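Local structure of PAC2 family protein (Mycobacterium tuberculosis, 2WAM) at residues 179-184 with 236-241; 78-83 with 247-252; 140-145 with 265-270; 65-70 with 171-176; 43-48 with 156-161. The protein is of unknown function but belongs to the PAC2 family and represents a duplicated gene family in actinobacteria. One frame throughout, in Å; residues are numbered along the deposited sequence.

Interaction 1: 179-184 with 236-241; sequences GTVPMA and GFTVHV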
# COMPACT_ATOMS: atom_id res chain seq x y z
N GLY A 179 22.49 -24.92 -13.03
CA GLY A 179 23.70 -24.22 -12.65
C GLY A 179 24.90 -24.50 -13.55
O GLY A 179 24.94 -25.49 -14.30
N THR A 180 25.88 -23.61 -13.47
CA THR A 180 27.18 -23.83 -14.09
C THR A 180 28.26 -23.50 -13.06
O THR A 180 28.02 -22.78 -12.09
CB THR A 180 27.46 -22.87 -15.27
OG1 THR A 180 27.79 -21.57 -14.77
CG2 THR A 180 26.28 -22.77 -16.22
N VAL A 181 29.45 -24.03 -13.31
CA VAL A 181 30.64 -23.64 -12.56
C VAL A 181 31.82 -23.91 -13.49
O VAL A 181 31.83 -24.91 -14.21
CB VAL A 181 30.76 -24.42 -11.22
CG1 VAL A 181 30.80 -25.92 -11.46
CG2 VAL A 181 31.99 -23.98 -10.44
N PRO A 182 32.79 -23.00 -13.52
CA PRO A 182 34.00 -23.26 -14.32
C PRO A 182 34.87 -24.26 -13.58
O PRO A 182 34.96 -24.17 -12.37
CB PRO A 182 34.70 -21.89 -14.37
CG PRO A 182 33.69 -20.90 -13.84
CD PRO A 182 32.79 -21.66 -12.92
N MET A 183 35.48 -25.21 -14.30
CA MET A 183 36.35 -26.19 -13.68
C MET A 183 37.54 -26.46 -14.59
O MET A 183 37.48 -26.22 -15.80
CB MET A 183 35.61 -27.51 -13.42
CG MET A 183 34.43 -27.38 -12.47
SD MET A 183 34.93 -27.15 -10.75
CE MET A 183 35.50 -28.80 -10.34
N ALA A 184 38.62 -26.94 -14.00
CA ALA A 184 39.77 -27.35 -14.78
C ALA A 184 39.47 -28.67 -15.51
O ALA A 184 39.82 -29.74 -15.04
CB ALA A 184 40.97 -27.51 -13.88
N GLY A 236 18.86 -30.45 -8.57
CA GLY A 236 19.64 -29.38 -9.14
C GLY A 236 20.86 -29.93 -9.83
O GLY A 236 21.47 -30.88 -9.36
N PHE A 237 21.20 -29.34 -10.96
CA PHE A 237 22.35 -29.79 -11.73
C PHE A 237 23.28 -28.64 -12.02
O PHE A 237 22.88 -27.61 -12.55
CB PHE A 237 21.89 -30.46 -13.02
CG PHE A 237 21.00 -31.63 -12.80
CD1 PHE A 237 19.63 -31.53 -13.04
CD2 PHE A 237 21.51 -32.82 -12.32
CE1 PHE A 237 18.79 -32.62 -12.82
CE2 PHE A 237 20.69 -33.91 -12.10
CZ PHE A 237 19.32 -33.81 -12.35
N THR A 238 24.53 -28.80 -11.64
CA THR A 238 25.53 -27.80 -11.88
C THR A 238 26.54 -28.38 -12.87
O THR A 238 27.31 -29.27 -12.53
CB THR A 238 26.22 -27.40 -10.59
OG1 THR A 238 25.23 -26.95 -9.65
CG2 THR A 238 27.22 -26.29 -10.85
N VAL A 239 26.50 -27.88 -14.09
CA VAL A 239 27.32 -28.41 -15.17
C VAL A 239 28.73 -27.80 -15.13
O VAL A 239 28.92 -26.65 -14.72
CB VAL A 239 26.61 -28.22 -16.55
CG1 VAL A 239 26.26 -26.74 -16.82
CG2 VAL A 239 27.44 -28.80 -17.67
N HIS A 240 29.73 -28.59 -15.53
CA HIS A 240 31.12 -28.13 -15.50
C HIS A 240 31.59 -27.60 -16.85
O HIS A 240 31.56 -28.32 -17.85
CB HIS A 240 32.05 -29.23 -15.01
CG HIS A 240 31.73 -29.71 -13.63
ND1 HIS A 240 31.66 -31.05 -13.30
CD2 HIS A 240 31.46 -29.03 -12.49
CE1 HIS A 240 31.36 -31.17 -12.02
NE2 HIS A 240 31.24 -29.96 -11.51
N VAL A 241 32.02 -26.35 -16.87
CA VAL A 241 32.50 -25.72 -18.09
C VAL A 241 34.01 -25.48 -18.01
O VAL A 241 34.50 -24.96 -17.00
CB VAL A 241 31.81 -24.35 -18.35
CG1 VAL A 241 32.31 -23.73 -19.64
CG2 VAL A 241 30.30 -24.50 -18.37
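Val181 and His240 lie side by side on neighbouring parallel strands and point the same way. The methyl CG1 of Val181 meets the imidazole at its edge, in the ring plane, 3.3 Å from CD2 of His240. Its rotation puts it there: CG1 lies between the backbone N and the carbonyl carbon (chi1 58°). The same CG1 of Val181 also touches CG2 of Thr238 at 3.7 Å, the two side chains crossing nearly at right angles. Met183 comes obliquely to the same ring, its chain bent at both chi2 and chi3; CG is 3.4 Å from CD2 of His240, while SD stays 4.9 Å from the ring centroid. The opposite face of the sheet carries Thr180 and Val239, whose CG2 and CG1 pack at 4.0 Å. Between the faces Val181 gives its N-H to Val239 O (3.0 Å) and takes the N-H of Val241 on its own O (3.0 Å), the parallel pattern; further bonds join Val239 N to Gly179 O and Met183 N to Val241 O. Farther out, Thr192 OG1 bonds His240 ND1, and Thr180 OG1 bonds the backbone N of Ala78. Phe335 of helix 333-343 covers Val181 and Thr238, and helix 251-265 covers Val239 and Val241. A polar bond at ND1 and carbon contacts from Val181, at the edge, and Met183, oblique, hold the imidazole, whereas the backbone bonds set the strand register.

Interaction 2: 78-83 with 247-252; sequences AGHAIR and QTDYPA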
# COMPACT_ATOMS: atom_id res chain seq x y z
N ALA A 78 29.04 -19.69 -16.52
CA ALA A 78 30.06 -20.26 -17.38
C ALA A 78 29.41 -20.89 -18.61
O ALA A 78 28.45 -21.66 -18.49
CB ALA A 78 30.88 -21.30 -16.63
N GLY A 79 29.96 -20.57 -19.78
CA GLY A 79 29.45 -21.06 -21.05
C GLY A 79 28.14 -20.39 -21.42
O GLY A 79 27.51 -20.75 -22.40
N HIS A 80 27.74 -19.40 -20.62
CA HIS A 80 26.42 -18.80 -20.75
C HIS A 80 25.36 -19.90 -20.80
O HIS A 80 24.30 -19.72 -21.38
CB HIS A 80 26.36 -17.91 -21.99
CG HIS A 80 27.42 -16.85 -22.02
ND1 HIS A 80 28.03 -16.43 -23.18
CD2 HIS A 80 28.00 -16.14 -21.01
CE1 HIS A 80 28.93 -15.50 -22.90
NE2 HIS A 80 28.94 -15.31 -21.59
N ALA A 81 25.66 -21.03 -20.17
CA ALA A 81 24.82 -22.23 -20.31
C ALA A 81 23.38 -22.07 -19.82
O ALA A 81 22.47 -22.66 -20.39
CB ALA A 81 25.49 -23.43 -19.66
N ILE A 82 23.18 -21.27 -18.77
CA ILE A 82 21.84 -21.03 -18.24
C ILE A 82 21.00 -20.22 -19.23
O ILE A 82 19.85 -20.57 -19.52
CB ILE A 82 21.87 -20.26 -16.91
CG1 ILE A 82 22.89 -20.85 -15.94
CG2 ILE A 82 20.48 -20.23 -16.27
CD1 ILE A 82 22.32 -21.83 -15.00
N ARG A 83 21.55 -19.12 -19.72
CA ARG A 83 20.82 -18.30 -20.66
C ARG A 83 20.44 -19.14 -21.87
O ARG A 83 19.28 -19.15 -22.30
CB ARG A 83 21.66 -17.08 -21.08
CG ARG A 83 20.97 -16.20 -22.12
CD ARG A 83 21.78 -14.97 -22.48
NE ARG A 83 23.19 -15.25 -22.77
CZ ARG A 83 23.68 -15.57 -23.97
NH1 ARG A 83 22.89 -15.70 -25.03
NH2 ARG A 83 24.99 -15.77 -24.11
N GLN A 247 33.57 -17.27 -20.47
CA GLN A 247 32.94 -16.04 -20.95
C GLN A 247 32.55 -16.10 -22.42
O GLN A 247 32.52 -15.08 -23.10
CB GLN A 247 33.83 -14.83 -20.67
CG GLN A 247 34.11 -14.61 -19.19
CD GLN A 247 34.60 -13.20 -18.89
OE1 GLN A 247 35.13 -12.51 -19.76
NE2 GLN A 247 34.43 -12.77 -17.64
N THR A 248 32.24 -17.30 -22.90
CA THR A 248 31.78 -17.50 -24.27
C THR A 248 30.52 -18.35 -24.28
O THR A 248 30.19 -19.00 -23.30
CB THR A 248 32.82 -18.28 -25.08
OG1 THR A 248 32.56 -19.68 -24.92
CG2 THR A 248 34.22 -17.99 -24.58
N ASP A 249 29.81 -18.37 -25.41
CA ASP A 249 28.71 -19.29 -25.58
C ASP A 249 29.23 -20.70 -25.75
O ASP A 249 30.04 -20.97 -26.65
CB ASP A 249 27.91 -18.94 -26.84
CG ASP A 249 26.98 -17.77 -26.64
OD1 ASP A 249 26.54 -17.21 -27.65
OD2 ASP A 249 26.70 -17.40 -25.48
N TYR A 250 28.76 -21.61 -24.91
CA TYR A 250 29.11 -23.01 -25.04
C TYR A 250 27.86 -23.88 -24.97
O TYR A 250 27.55 -24.45 -23.92
CB TYR A 250 30.13 -23.42 -23.98
CG TYR A 250 30.84 -24.73 -24.27
CD1 TYR A 250 31.59 -24.90 -25.43
CD2 TYR A 250 30.74 -25.80 -23.40
CE1 TYR A 250 32.22 -26.09 -25.71
CE2 TYR A 250 31.38 -27.00 -23.66
CZ TYR A 250 32.11 -27.14 -24.81
OH TYR A 250 32.73 -28.34 -25.06
N PRO A 251 27.12 -23.96 -26.09
CA PRO A 251 25.82 -24.66 -26.17
C PRO A 251 25.86 -26.11 -25.68
O PRO A 251 24.86 -26.63 -25.20
CB PRO A 251 25.49 -24.60 -27.67
CG PRO A 251 26.26 -23.42 -28.19
CD PRO A 251 27.52 -23.35 -27.37
N ALA A 252 27.02 -26.76 -25.81
CA ALA A 252 27.18 -28.13 -25.32
C ALA A 252 26.76 -28.24 -23.86
O ALA A 252 26.09 -29.19 -23.47
CB ALA A 252 28.62 -28.59 -25.49
O HOH W 1 23.68 -16.12 -27.91
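His80 and Asp249 form a histidine-carboxylate hydrogen bond beside the start of helix 81-92, where His80 occupies the N-cap position. ND1 of His80 donates to OD2 of Asp249 over 2.8 Å. The acceptor lies in the imidazole plane, but the carboxylate is met from above its own plane, the two planes standing 84° apart. A second donor reaches the same oxygen: NH2 of Arg83 comes to OD2 of Asp249 at 2.7 Å, a salt bridge whose hydrogen bond is weak because it is bent. Arg83 runs extended to CG and CD and then turns at chi3 (48°), which brings its guanidinium round to Asp249 edge-on. A water joins the remaining pair, accepting from NH1 of Arg83 at 3.0 Å and donating to OD1 of Asp249 at 3.1 Å. The contact brings together two loops that each lead from a parallel strand into a helix, 67-73 into 81-92 and 234-242 into 251-265. Their backbones meet at Gly79, whose O accepts the N-H of Tyr250 at 2.9 Å. Thr248 O sits over one face of the His80 ring, 3.3 Å above its plane and displaced toward the rim. CB of Tyr250 rests 3.8 Å from CA of Gly79, while its ring packs on helix 272-289, where the hydroxyl bonds Gln282. Gly79 is also tied by its backbone to Thr246.

Interaction 3: 140-145 with 265-270; sequences IGTPFL and GSLQLP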
# COMPACT_ATOMS: atom_id res chain seq x y z
N ILE A 140 5.36 -34.17 -26.62
CA ILE A 140 4.13 -34.96 -26.60
C ILE A 140 3.01 -34.26 -25.82
O ILE A 140 1.98 -34.87 -25.51
CB ILE A 140 4.34 -36.37 -25.98
CG1 ILE A 140 4.70 -36.27 -24.50
CG2 ILE A 140 5.43 -37.13 -26.75
CD1 ILE A 140 4.81 -37.61 -23.84
N GLY A 141 3.22 -33.00 -25.49
CA GLY A 141 2.18 -32.20 -24.86
C GLY A 141 2.11 -32.21 -23.34
O GLY A 141 1.18 -31.67 -22.76
N THR A 142 3.09 -32.83 -22.67
CA THR A 142 3.16 -32.74 -21.22
C THR A 142 3.51 -31.32 -20.79
O THR A 142 4.56 -30.79 -21.19
CB THR A 142 4.26 -33.61 -20.65
OG1 THR A 142 4.20 -34.91 -21.23
CG2 THR A 142 4.10 -33.69 -19.16
N PRO A 143 2.64 -30.69 -19.98
CA PRO A 143 2.88 -29.32 -19.50
C PRO A 143 3.99 -29.27 -18.46
O PRO A 143 4.15 -30.21 -17.69
CB PRO A 143 1.54 -28.92 -18.83
CG PRO A 143 0.54 -29.92 -19.36
CD PRO A 143 1.31 -31.19 -19.59
N PHE A 144 4.78 -28.20 -18.48
CA PHE A 144 5.71 -27.95 -17.39
C PHE A 144 5.97 -26.47 -17.23
O PHE A 144 5.61 -25.68 -18.10
CB PHE A 144 7.02 -28.77 -17.54
CG PHE A 144 7.87 -28.39 -18.72
CD1 PHE A 144 8.99 -27.59 -18.55
CD2 PHE A 144 7.59 -28.88 -19.99
CE1 PHE A 144 9.80 -27.26 -19.64
CE2 PHE A 144 8.40 -28.55 -21.08
CZ PHE A 144 9.50 -27.74 -20.90
N LEU A 145 6.56 -26.09 -16.10
CA LEU A 145 6.84 -24.68 -15.83
C LEU A 145 8.33 -24.35 -15.96
O LEU A 145 9.21 -25.18 -15.68
CB LEU A 145 6.33 -24.30 -14.44
CG LEU A 145 4.81 -24.38 -14.25
CD1 LEU A 145 4.42 -24.09 -12.81
CD2 LEU A 145 4.12 -23.42 -15.21
N GLY A 265 12.83 -35.11 -15.30
CA GLY A 265 11.47 -34.61 -15.35
C GLY A 265 10.51 -35.45 -16.17
O GLY A 265 9.29 -35.20 -16.15
N SER A 266 11.04 -36.45 -16.86
CA SER A 266 10.23 -37.27 -17.76
C SER A 266 9.66 -36.40 -18.89
O SER A 266 8.48 -36.47 -19.23
CB SER A 266 9.10 -37.97 -16.99
OG SER A 266 9.62 -39.06 -16.26
N LEU A 267 10.52 -35.57 -19.45
CA LEU A 267 10.12 -34.67 -20.51
C LEU A 267 10.79 -35.09 -21.81
O LEU A 267 11.91 -35.63 -21.81
CB LEU A 267 10.49 -33.23 -20.16
CG LEU A 267 9.69 -32.58 -19.02
CD1 LEU A 267 10.10 -31.13 -18.88
CD2 LEU A 267 8.20 -32.67 -19.28
N GLN A 268 10.08 -34.86 -22.91
CA GLN A 268 10.66 -35.04 -24.22
C GLN A 268 11.00 -33.66 -24.76
O GLN A 268 10.11 -32.87 -25.09
CB GLN A 268 9.71 -35.80 -25.14
CG GLN A 268 9.41 -37.20 -24.63
CD GLN A 268 8.96 -38.14 -25.73
OE1 GLN A 268 9.15 -37.89 -26.92
NE2 GLN A 268 8.35 -39.25 -25.32
N LEU A 269 12.29 -33.36 -24.82
CA LEU A 269 12.74 -32.04 -25.22
C LEU A 269 13.44 -32.09 -26.57
O LEU A 269 14.37 -32.87 -26.75
CB LEU A 269 13.65 -31.45 -24.13
CG LEU A 269 13.04 -31.35 -22.71
CD1 LEU A 269 14.05 -30.85 -21.67
CD2 LEU A 269 11.81 -30.46 -22.73
N PRO A 270 12.97 -31.28 -27.54
CA PRO A 270 13.55 -31.27 -28.89
C PRO A 270 14.85 -30.49 -28.93
O PRO A 270 14.82 -29.27 -29.04
CB PRO A 270 12.49 -30.56 -29.74
CG PRO A 270 11.75 -29.69 -28.77
CD PRO A 270 11.81 -30.37 -27.43
O HOH W 2 6.51 -36.23 -21.17
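The backbones of Thr142 and Leu267 stay 7.3 Å apart between CA atoms, with no direct hydrogen bond across the contact, so side chains and a water fill the interval. Leu267 sets its CD1 methyl squarely over one face of the Phe144 ring, a CH-pi contact 3.5 Å from the centroid and 11° off the normal. Phe144 turns its CG between the backbone N and the carbonyl carbon (chi1 66°), swinging the ring under that methyl. CD2 of Leu269 approaches the far end of the ring obliquely, 4.0 Å from CZ of Phe144. At the exposed end CG2 of Ile140 lies against the amide of Gln268, 3.8 Å from OE1, the two chains crossing nearly at right angles. A water bridges the segments, accepting from OG1 of Thr142 at 2.7 Å and donating to Ser266 O at 2.8 Å. The carboxylate of Asp138 spans the contact too, taking the N-H groups of Ile140 and Thr142 on one oxygen and that of Gln268 on the other. The loop between helices 251-265 and 272-289 is thereby laid against strand 143-148, with Phe144 also on Leu136 of strand 131-137 and Leu269 on Leu89 of helix 81-92.

Interaction 4: 65-70 with 171-176; sequences GPVLVH and GVRQTI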
# COMPACT_ATOMS: atom_id res chain seq x y z
N GLY A 65 1.12 -33.61 -11.40
CA GLY A 65 1.45 -32.20 -11.48
C GLY A 65 2.67 -31.90 -12.33
O GLY A 65 3.45 -32.81 -12.65
N PRO A 66 2.85 -30.62 -12.69
CA PRO A 66 3.97 -30.13 -13.51
C PRO A 66 5.33 -30.15 -12.80
O PRO A 66 5.42 -29.97 -11.59
CB PRO A 66 3.60 -28.66 -13.78
CG PRO A 66 2.28 -28.43 -13.14
CD PRO A 66 2.05 -29.52 -12.16
N VAL A 67 6.38 -30.35 -13.59
CA VAL A 67 7.74 -30.09 -13.16
C VAL A 67 8.03 -28.58 -13.27
O VAL A 67 7.55 -27.91 -14.19
CB VAL A 67 8.72 -30.90 -14.04
CG1 VAL A 67 10.13 -30.37 -13.94
CG2 VAL A 67 8.67 -32.36 -13.65
N LEU A 68 8.78 -28.04 -12.31
CA LEU A 68 9.20 -26.65 -12.37
C LEU A 68 10.71 -26.61 -12.59
O LEU A 68 11.46 -27.16 -11.79
CB LEU A 68 8.85 -25.90 -11.08
CG LEU A 68 9.50 -24.52 -10.92
CD1 LEU A 68 9.12 -23.57 -12.07
CD2 LEU A 68 9.15 -23.89 -9.59
N VAL A 69 11.13 -25.95 -13.66
CA VAL A 69 12.54 -25.74 -13.95
C VAL A 69 12.87 -24.29 -13.68
O VAL A 69 12.16 -23.40 -14.15
CB VAL A 69 12.87 -26.04 -15.44
CG1 VAL A 69 14.34 -25.85 -15.70
CG2 VAL A 69 12.43 -27.44 -15.82
N HIS A 70 13.94 -24.02 -12.92
CA HIS A 70 14.41 -22.65 -12.72
C HIS A 70 15.80 -22.41 -13.29
O HIS A 70 16.74 -23.18 -13.05
CB HIS A 70 14.28 -22.16 -11.25
CG HIS A 70 14.90 -23.06 -10.23
ND1 HIS A 70 16.01 -22.70 -9.49
CD2 HIS A 70 14.55 -24.29 -9.78
CE1 HIS A 70 16.32 -23.68 -8.64
NE2 HIS A 70 15.44 -24.66 -8.80
N GLY A 171 0.40 -26.86 -8.51
CA GLY A 171 0.50 -28.31 -8.44
C GLY A 171 1.86 -28.94 -8.66
O GLY A 171 1.98 -30.15 -8.83
N VAL A 172 2.90 -28.12 -8.62
CA VAL A 172 4.26 -28.58 -8.88
C VAL A 172 4.66 -29.80 -8.05
O VAL A 172 4.44 -29.84 -6.84
CB VAL A 172 5.28 -27.45 -8.66
CG1 VAL A 172 6.70 -28.00 -8.55
CG2 VAL A 172 5.16 -26.44 -9.79
N ARG A 173 5.25 -30.79 -8.71
CA ARG A 173 5.59 -32.05 -8.05
C ARG A 173 7.10 -32.25 -7.90
O ARG A 173 7.55 -33.17 -7.21
CB ARG A 173 4.99 -33.22 -8.83
CG ARG A 173 5.71 -33.50 -10.14
CD ARG A 173 5.09 -34.66 -10.91
NE ARG A 173 5.67 -34.79 -12.25
CZ ARG A 173 6.85 -35.35 -12.49
NH1 ARG A 173 7.58 -35.82 -11.48
NH2 ARG A 173 7.30 -35.43 -13.72
N GLN A 174 7.87 -31.38 -8.53
CA GLN A 174 9.32 -31.50 -8.57
C GLN A 174 9.92 -30.20 -9.10
O GLN A 174 9.44 -29.65 -10.08
CB GLN A 174 9.72 -32.66 -9.47
CG GLN A 174 11.21 -32.90 -9.57
CD GLN A 174 11.54 -34.09 -10.45
OE1 GLN A 174 11.57 -33.98 -11.68
NE2 GLN A 174 11.81 -35.24 -9.83
N THR A 175 10.97 -29.72 -8.44
CA THR A 175 11.62 -28.48 -8.82
C THR A 175 13.07 -28.73 -9.19
O THR A 175 13.85 -29.18 -8.35
CB THR A 175 11.54 -27.43 -7.69
OG1 THR A 175 10.17 -27.17 -7.39
CG2 THR A 175 12.20 -26.13 -8.12
N ILE A 176 13.41 -28.45 -10.44
CA ILE A 176 14.74 -28.73 -10.98
C ILE A 176 15.50 -27.43 -11.26
O ILE A 176 15.07 -26.62 -12.07
CB ILE A 176 14.66 -29.51 -12.31
CG1 ILE A 176 13.75 -30.72 -12.18
CG2 ILE A 176 16.04 -29.91 -12.80
CD1 ILE A 176 13.71 -31.57 -13.41
O HOH W 3 15.69 -27.01 -7.37
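Val67 and Ile176 make the apolar heart of the contact, CG1 of Val67 meeting CD1 of Ile176 at 3.8 Å where the two chains cross obliquely. The backbone here is closely joined: Leu68 gives its N-H to Gln174 O (2.8 Å) and accepts from Ile176 N (2.7 Å), both bonds nearly straight, and His70 N continues the series to Ile176 O. On the face of Leu68, that residue and Thr175 run side by side, and CG2 of Thr175 comes 3.4 Å from CD2 of the His70 ring, which it crosses at about a right angle. ND1 of His70 bonds Ser220 of helix 219-229; a water lies in the ring plane at NE2 of His70, 2.8 Å away, and within reach of Thr175 O. Strand 174-183 is the return arm of a beta-alpha-beta crossover from strand 143-148 through helix 156-169, and strand 67-73 lies between those two parallel strands. Helix 251-265 packs on the side of Val69 and Ile176. Toward the strand starts the contact opens to solvent. Gly171 ends helix 156-169 in a Schellman motif with positive phi, and Val172 then leans CG1 on CB of Leu68 at 3.9 Å. Arg173 N still bonds Pro66 O (3.0 Å). CG2 of Val67 sits 3.4 Å above one face of the Arg173 guanidinium, off toward the rim, while Gly65 O lies near its plane at the edge. The chain, extended from CG to NE, runs past that carbonyl.

Interaction 5: 43-48 with 156-161; sequences PGQPGM and WERFIT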
# COMPACT_ATOMS: atom_id res chain seq x y z
N PRO A 43 -4.30 -9.10 -11.91
CA PRO A 43 -4.14 -9.71 -10.58
C PRO A 43 -2.73 -10.27 -10.35
O PRO A 43 -2.01 -10.61 -11.29
CB PRO A 43 -5.16 -10.87 -10.59
CG PRO A 43 -5.65 -10.99 -12.03
CD PRO A 43 -4.84 -10.06 -12.88
N GLY A 44 -2.35 -10.38 -9.09
CA GLY A 44 -1.03 -10.85 -8.76
C GLY A 44 -0.65 -10.47 -7.35
O GLY A 44 -1.50 -10.42 -6.47
N GLN A 45 0.64 -10.25 -7.14
CA GLN A 45 1.15 -9.75 -5.88
C GLN A 45 1.82 -8.41 -6.15
O GLN A 45 2.82 -8.34 -6.85
CB GLN A 45 2.13 -10.73 -5.25
CG GLN A 45 2.86 -10.17 -4.02
CD GLN A 45 3.74 -11.21 -3.31
OE1 GLN A 45 3.56 -12.42 -3.46
NE2 GLN A 45 4.70 -10.72 -2.53
N PRO A 46 1.25 -7.34 -5.60
CA PRO A 46 1.78 -6.00 -5.86
C PRO A 46 3.27 -5.91 -5.51
O PRO A 46 3.71 -6.32 -4.43
CB PRO A 46 0.96 -5.11 -4.93
CG PRO A 46 -0.26 -5.93 -4.59
CD PRO A 46 0.19 -7.34 -4.57
N GLY A 47 4.04 -5.38 -6.45
CA GLY A 47 5.46 -5.24 -6.29
C GLY A 47 6.23 -6.54 -6.45
O GLY A 47 7.43 -6.59 -6.14
N MET A 48 5.57 -7.60 -6.91
CA MET A 48 6.27 -8.87 -7.09
C MET A 48 6.00 -9.58 -8.43
O MET A 48 6.94 -10.01 -9.09
CB MET A 48 6.01 -9.82 -5.93
CG MET A 48 6.99 -10.97 -5.90
SD MET A 48 8.71 -10.42 -5.70
CE MET A 48 9.44 -11.61 -6.77
N TRP A 156 15.26 -11.46 -1.93
CA TRP A 156 15.24 -12.89 -2.22
C TRP A 156 14.15 -13.65 -1.47
O TRP A 156 13.56 -14.58 -2.00
CB TRP A 156 16.60 -13.52 -1.92
CG TRP A 156 17.66 -13.21 -2.92
CD1 TRP A 156 17.60 -12.27 -3.92
CD2 TRP A 156 18.94 -13.82 -3.01
NE1 TRP A 156 18.78 -12.28 -4.63
CE2 TRP A 156 19.62 -13.21 -4.09
CE3 TRP A 156 19.59 -14.82 -2.28
CZ2 TRP A 156 20.91 -13.57 -4.45
CZ3 TRP A 156 20.87 -15.18 -2.64
CH2 TRP A 156 21.52 -14.56 -3.72
N GLU A 157 13.90 -13.28 -0.22
CA GLU A 157 12.94 -14.04 0.56
C GLU A 157 11.55 -13.83 0.01
O GLU A 157 10.82 -14.79 -0.27
CB GLU A 157 13.02 -13.71 2.05
CG GLU A 157 14.35 -14.10 2.71
CD GLU A 157 14.64 -15.61 2.72
OE1 GLU A 157 15.79 -15.99 3.00
OE2 GLU A 157 13.72 -16.42 2.46
N ARG A 158 11.18 -12.57 -0.17
CA ARG A 158 9.87 -12.26 -0.71
C ARG A 158 9.68 -12.93 -2.08
O ARG A 158 8.65 -13.53 -2.36
CB ARG A 158 9.69 -10.75 -0.79
CG ARG A 158 8.28 -10.31 -1.04
CD ARG A 158 8.12 -8.86 -0.66
NE ARG A 158 7.26 -8.17 -1.60
CZ ARG A 158 7.25 -6.85 -1.76
NH1 ARG A 158 8.06 -6.09 -1.05
NH2 ARG A 158 6.43 -6.31 -2.65
N PHE A 159 10.71 -12.84 -2.92
CA PHE A 159 10.72 -13.45 -4.24
C PHE A 159 10.53 -14.97 -4.18
O PHE A 159 9.64 -15.52 -4.83
CB PHE A 159 12.02 -13.10 -4.97
CG PHE A 159 12.23 -13.88 -6.23
CD1 PHE A 159 13.30 -14.77 -6.35
CD2 PHE A 159 11.35 -13.76 -7.29
CE1 PHE A 159 13.50 -15.49 -7.50
CE2 PHE A 159 11.53 -14.49 -8.45
CZ PHE A 159 12.61 -15.35 -8.56
N ILE A 160 11.37 -15.63 -3.39
CA ILE A 160 11.29 -17.08 -3.22
C ILE A 160 9.92 -17.55 -2.70
O ILE A 160 9.34 -18.51 -3.21
CB ILE A 160 12.40 -17.58 -2.30
CG1 ILE A 160 13.76 -17.50 -3.01
CG2 ILE A 160 12.12 -19.01 -1.87
CD1 ILE A 160 14.94 -17.43 -2.05
N THR A 161 9.39 -16.85 -1.71
CA THR A 161 8.07 -17.18 -1.20
C THR A 161 7.01 -17.12 -2.31
O THR A 161 6.20 -18.04 -2.45
CB THR A 161 7.66 -16.26 -0.05
OG1 THR A 161 8.50 -16.53 1.08
CG2 THR A 161 6.21 -16.49 0.33
O HOH W 4 6.00 -13.20 -1.50
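The guanidinium of Arg158 and the side-chain amide of Gln45 lie almost coplanar, 8° apart, and meet edge to edge with NE2 of Gln45 3.7 Å from NE of Arg158. Both nitrogens are donors, so the approach is a flat alignment and no direct bond. Pro46 O also stands at the guanidinium edge, in plane, and accepts a weak, bent hydrogen bond from NH2 of Arg158 at 3.3 Å. Gly47 O comes near obliquely, 3.6 Å from NH2 of Arg158. The Phe159 ring has the Met48 methyl at its edge, though the model places the two too close for the exact fit to be trusted; SD of Met48 lies 3.9 Å from CA of Phe159. That ring also meets Phe101 edge-to-face. Gln45 to Met48 form a type II beta turn, closed by Met48 N on Gln45 O at 2.8 Å, with Gly47 at positive phi; the turn presents the carbonyls to Arg158. Gln45 reaches out with CG anti to the backbone N (chi1 172°), and a water carries its amide to the helix, accepting from NE2 of Gln45 at 3.0 Å and donating to Arg158 O at 2.8 Å. The contact lies at subunit borders: NH1 of Arg158 forms a salt bridge with Glu105 of a third subunit, and Gly44 makes backbone bonds with a second. With its charged partner in another chain, Arg158 gives the turn a weak bond, and the water completes the polar link between Gln45 and the helix.

Overall arrangement
Interactions 1 and 4 are buried pairings of parallel strands in one mixed sheet and share strand 174-183, taken near its end and near its start; Phe237 touches Ile176 between them. Interaction 3 adds the next strand, 143-148, whose Leu145 bonds Val67 and Val69 of interaction 4, but it works through apolar side chains and water. Interaction 2 joins loops beyond the strand ends by charge and histidine chemistry, and meets interaction 1 where Thr180 packs on Ala81 and Val241 on Ala78. Interaction 5 is the most peripheral, its centre about 21 Å from that of the chain, and among the five it alone has other subunits against its segments.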